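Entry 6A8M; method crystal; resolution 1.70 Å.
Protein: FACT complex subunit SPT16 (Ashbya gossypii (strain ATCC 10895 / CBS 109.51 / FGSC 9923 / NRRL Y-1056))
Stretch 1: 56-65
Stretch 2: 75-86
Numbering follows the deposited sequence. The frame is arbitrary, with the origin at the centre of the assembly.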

# COMPACT_ATOMS: atom_id res chain seq x y z
N LEU A 56 -11.48 7.90 -3.54
CA LEU A 56 -12.76 8.58 -3.76
C LEU A 56 -13.55 7.95 -4.90
O LEU A 56 -14.78 7.80 -4.81
CB LEU A 56 -12.53 10.06 -4.07
CG LEU A 56 -12.03 10.99 -2.96
CD1 LEU A 56 -11.83 12.36 -3.59
CD2 LEU A 56 -12.99 11.07 -1.77
N LEU A 57 -12.86 7.60 -5.99
CA LEU A 57 -13.48 7.27 -7.26
C LEU A 57 -13.34 5.82 -7.66
O LEU A 57 -14.16 5.34 -8.46
CB LEU A 57 -12.87 8.13 -8.38
CG LEU A 57 -12.97 9.63 -8.13
CD1 LEU A 57 -12.05 10.37 -9.08
CD2 LEU A 57 -14.40 10.10 -8.25
N GLY A 58 -12.35 5.11 -7.12
CA GLY A 58 -12.04 3.77 -7.57
C GLY A 58 -11.10 3.71 -8.75
O GLY A 58 -10.68 2.62 -9.13
N TYR A 59 -10.73 4.87 -9.31
CA TYR A 59 -9.93 4.96 -10.52
C TYR A 59 -9.12 6.24 -10.45
O TYR A 59 -9.55 7.21 -9.82
CB TYR A 59 -10.78 5.03 -11.79
CG TYR A 59 -11.67 3.85 -11.96
CD1 TYR A 59 -11.21 2.72 -12.62
CD2 TYR A 59 -12.96 3.84 -11.45
CE1 TYR A 59 -12.01 1.61 -12.78
CE2 TYR A 59 -13.78 2.72 -11.60
CZ TYR A 59 -13.28 1.61 -12.28
OH TYR A 59 -14.05 0.48 -12.46
N GLU A 60 -7.97 6.23 -11.10
CA GLU A 60 -7.21 7.46 -11.28
C GLU A 60 -7.81 8.25 -12.45
O GLU A 60 -8.09 7.68 -13.51
CB GLU A 60 -5.73 7.13 -11.51
CG GLU A 60 -4.84 8.35 -11.60
CD GLU A 60 -3.40 8.04 -11.96
OE1 GLU A 60 -3.14 7.51 -13.07
OE2 GLU A 60 -2.52 8.36 -11.16
N PHE A 61 -8.06 9.54 -12.24
CA PHE A 61 -8.56 10.43 -13.29
C PHE A 61 -7.43 11.36 -13.68
O PHE A 61 -7.17 12.35 -12.98
CB PHE A 61 -9.78 11.23 -12.82
CG PHE A 61 -11.12 10.53 -12.98
CD1 PHE A 61 -11.26 9.18 -12.69
CD2 PHE A 61 -12.24 11.24 -13.36
CE1 PHE A 61 -12.51 8.55 -12.84
CE2 PHE A 61 -13.48 10.63 -13.51
CZ PHE A 61 -13.62 9.28 -13.24
N PRO A 62 -6.70 11.08 -14.76
CA PRO A 62 -5.60 11.98 -15.14
C PRO A 62 -6.12 13.36 -15.52
O PRO A 62 -7.30 13.55 -15.81
CB PRO A 62 -4.97 11.27 -16.34
CG PRO A 62 -5.28 9.84 -16.11
CD PRO A 62 -6.68 9.84 -15.56
N THR A 63 -5.20 14.32 -15.48
CA THR A 63 -5.47 15.68 -15.95
C THR A 63 -6.72 16.25 -15.28
O THR A 63 -7.67 16.69 -15.94
CB THR A 63 -5.61 15.68 -17.47
OG1 THR A 63 -4.52 14.93 -18.03
CG2 THR A 63 -5.53 17.07 -18.01
N THR A 64 -6.75 16.19 -13.95
CA THR A 64 -7.93 16.48 -13.16
C THR A 64 -7.51 17.19 -11.89
O THR A 64 -6.52 16.81 -11.26
CB THR A 64 -8.69 15.19 -12.79
OG1 THR A 64 -9.21 14.62 -13.99
CG2 THR A 64 -9.82 15.46 -11.81
N LEU A 65 -8.26 18.22 -11.51
CA LEU A 65 -8.07 18.91 -10.25
C LEU A 65 -9.29 18.69 -9.37
O LEU A 65 -10.43 18.79 -9.82
CB LEU A 65 -7.84 20.41 -10.50
CG LEU A 65 -7.54 21.26 -9.27
CD1 LEU A 65 -6.73 22.49 -9.69
CD2 LEU A 65 -8.81 21.69 -8.57
N VAL A 75 -14.35 20.02 -9.03
CA VAL A 75 -13.60 19.08 -9.86
C VAL A 75 -13.44 19.72 -11.23
O VAL A 75 -14.44 20.07 -11.87
CB VAL A 75 -14.33 17.73 -9.98
CG1 VAL A 75 -13.52 16.76 -10.81
CG2 VAL A 75 -14.62 17.17 -8.60
N ILE A 76 -12.20 19.87 -11.68
CA ILE A 76 -11.90 20.34 -13.04
C ILE A 76 -11.43 19.13 -13.81
O ILE A 76 -10.41 18.51 -13.46
CB ILE A 76 -10.82 21.44 -13.05
CG1 ILE A 76 -11.22 22.62 -12.17
CG2 ILE A 76 -10.49 21.87 -14.51
CD1 ILE A 76 -10.14 23.69 -12.05
N THR A 77 -12.18 18.75 -14.84
CA THR A 77 -11.85 17.54 -15.58
C THR A 77 -12.51 17.61 -16.95
O THR A 77 -13.34 18.48 -17.22
CB THR A 77 -12.26 16.28 -14.80
OG1 THR A 77 -11.57 15.15 -15.34
CG2 THR A 77 -13.78 16.05 -14.88
N SER A 78 -12.15 16.66 -17.81
CA SER A 78 -12.57 16.73 -19.20
C SER A 78 -14.05 16.38 -19.35
O SER A 78 -14.67 15.80 -18.45
CB SER A 78 -11.74 15.76 -20.04
OG SER A 78 -12.04 14.43 -19.65
N ALA A 79 -14.60 16.71 -20.52
CA ALA A 79 -16.00 16.42 -20.77
C ALA A 79 -16.27 14.92 -20.70
O ALA A 79 -17.33 14.49 -20.22
CB ALA A 79 -16.42 16.99 -22.12
N ALA A 80 -15.33 14.11 -21.19
CA ALA A 80 -15.51 12.66 -21.17
C ALA A 80 -15.49 12.11 -19.74
O ALA A 80 -16.30 11.23 -19.40
CB ALA A 80 -14.42 11.99 -22.00
N LYS A 81 -14.59 12.61 -18.90
CA LYS A 81 -14.57 12.15 -17.51
C LYS A 81 -15.78 12.67 -16.75
O LYS A 81 -16.27 11.98 -15.84
CB LYS A 81 -13.28 12.59 -16.83
CG LYS A 81 -12.05 11.83 -17.33
CD LYS A 81 -10.82 12.15 -16.52
CE LYS A 81 -9.56 11.66 -17.23
NZ LYS A 81 -9.12 12.60 -18.29
N THR A 82 -16.25 13.86 -17.09
CA THR A 82 -17.45 14.41 -16.48
C THR A 82 -18.64 13.48 -16.68
O THR A 82 -19.52 13.39 -15.80
CB THR A 82 -17.72 15.81 -17.05
OG1 THR A 82 -16.66 16.68 -16.64
CG2 THR A 82 -19.02 16.37 -16.54
N ARG A 83 -18.67 12.75 -17.80
CA ARG A 83 -19.77 11.82 -18.06
C ARG A 83 -19.86 10.73 -16.99
O ARG A 83 -20.97 10.28 -16.67
CB ARG A 83 -19.61 11.20 -19.45
N TYR A 84 -18.72 10.28 -16.44
CA TYR A 84 -18.77 9.27 -15.39
C TYR A 84 -19.29 9.83 -14.08
O TYR A 84 -19.73 9.05 -13.22
CB TYR A 84 -17.38 8.68 -15.15
CG TYR A 84 -16.79 7.96 -16.34
CD1 TYR A 84 -17.36 6.80 -16.83
CD2 TYR A 84 -15.63 8.44 -16.95
CE1 TYR A 84 -16.81 6.14 -17.91
CE2 TYR A 84 -15.07 7.79 -18.03
CZ TYR A 84 -15.67 6.64 -18.51
OH TYR A 84 -15.10 5.98 -19.59
N LEU A 85 -19.27 11.15 -13.92
CA LEU A 85 -19.57 11.80 -12.65
C LEU A 85 -20.90 12.55 -12.61
O LEU A 85 -21.45 12.72 -11.52
CB LEU A 85 -18.46 12.81 -12.30
CG LEU A 85 -17.04 12.26 -12.23
CD1 LEU A 85 -16.03 13.39 -12.01
CD2 LEU A 85 -16.94 11.19 -11.14
N GLU A 86 -21.44 12.99 -13.75
CA GLU A 86 -22.47 14.03 -13.69
C GLU A 86 -23.75 13.53 -13.02
O GLU A 86 -24.37 14.27 -12.24
CB GLU A 86 -22.77 14.58 -15.08
CG GLU A 86 -23.09 13.52 -16.10
CD GLU A 86 -23.12 14.07 -17.51
OE1 GLU A 86 -23.55 13.33 -18.41
OE2 GLU A 86 -22.71 15.23 -17.71
O HOH W 1 -9.30 15.29 -17.78

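This contact is a short antiparallel strand pairing that opens, through a polar hinge of threonines, a lysine and a water, into an apolar patch where a loop phenylalanine lies against a helix.

The backbone anchor is a single bridge. Leu65 and Ile76 form an antiparallel hydrogen-bonded pair: Leu65 N donates to Ile76 O at 2.9 Å, and Ile76 N donates to Leu65 O at 2.8 Å, with both N-H...O angles near 160°. Two CA-H...O contacts reinforce it, since each carbonyl also receives a CA from the neighbouring residue: Thr64 CA lies 3.2 Å from Ile76 O, and Val75 CA lies 3.2 Å from Leu65 O. The paired side chains share one face of the sheet and touch near their roots, Leu65 CB to Ile76 CB at 4.1 Å, so the pairing is apolar as well as hydrogen-bonded. Beside it, Thr64 CG2 meets Val75 CG1 at 4.0 Å, a methyl contact that uses the hydrocarbon part of the threonine.

The same threonine spends its hydroxyl on a relay. Thr77 OG1 donates to Thr64 OG1 at 2.8 Å, and Thr64 OG1 in turn donates to Pro62 O, also at 2.8 Å. Each hydroxyl thus has a defined direction, and the chain ties the second strand to the loop that precedes the first. Lys81 reaches the same carbonyl from the helix: its NZ donates to Pro62 O at 3.2 Å, a weak bond. A stronger partner for the amine is water 1, which accepts from Lys81 NZ at 2.7 Å and donates to Thr63 O at 2.8 Å. That water also accepts a weak bond from Ser78 N at 3.2 Å, so it joins the loop to both the start of the helix and the lysine.

The helix begins with a cap: Ser78, in the p rotamer, sits at the N-cap position, and its OG accepts from Lys81 N at 3.2 Å. Spacings of three and four residues along the helix bring Lys81, Tyr84 and Leu85 to one side, with their CA-to-CB bonds toward the first stretch, while that of Thr82 points away.

Phe61 fills the space before this surface and has the largest area covered by the opposing stretch. Its CD2 lies 3.6 Å from Lys81 CD, so the lysine's methylene chain packs on the aromatic residue while its amine serves the polar hinge. The aliphatic chain also passes Pro62, with Pro62 CD 3.8 Å from Lys81 CE. Farther along the ring, Phe61 CE2 meets Leu85 CD1 at 4.0 Å, and Phe61 CZ meets Tyr84 CB at 4.3 Å, the latter at the ring edge. Leu85 then extends the apolar patch to Leu57, with Leu85 CD2 4.0 Å from Leu57 CD2. Between Leu57 and Phe61, Gly58 takes a positive phi of 86°, where a CB would be jammed against Leu57 O; that alone calls for glycine, with no part of the second stretch nearby.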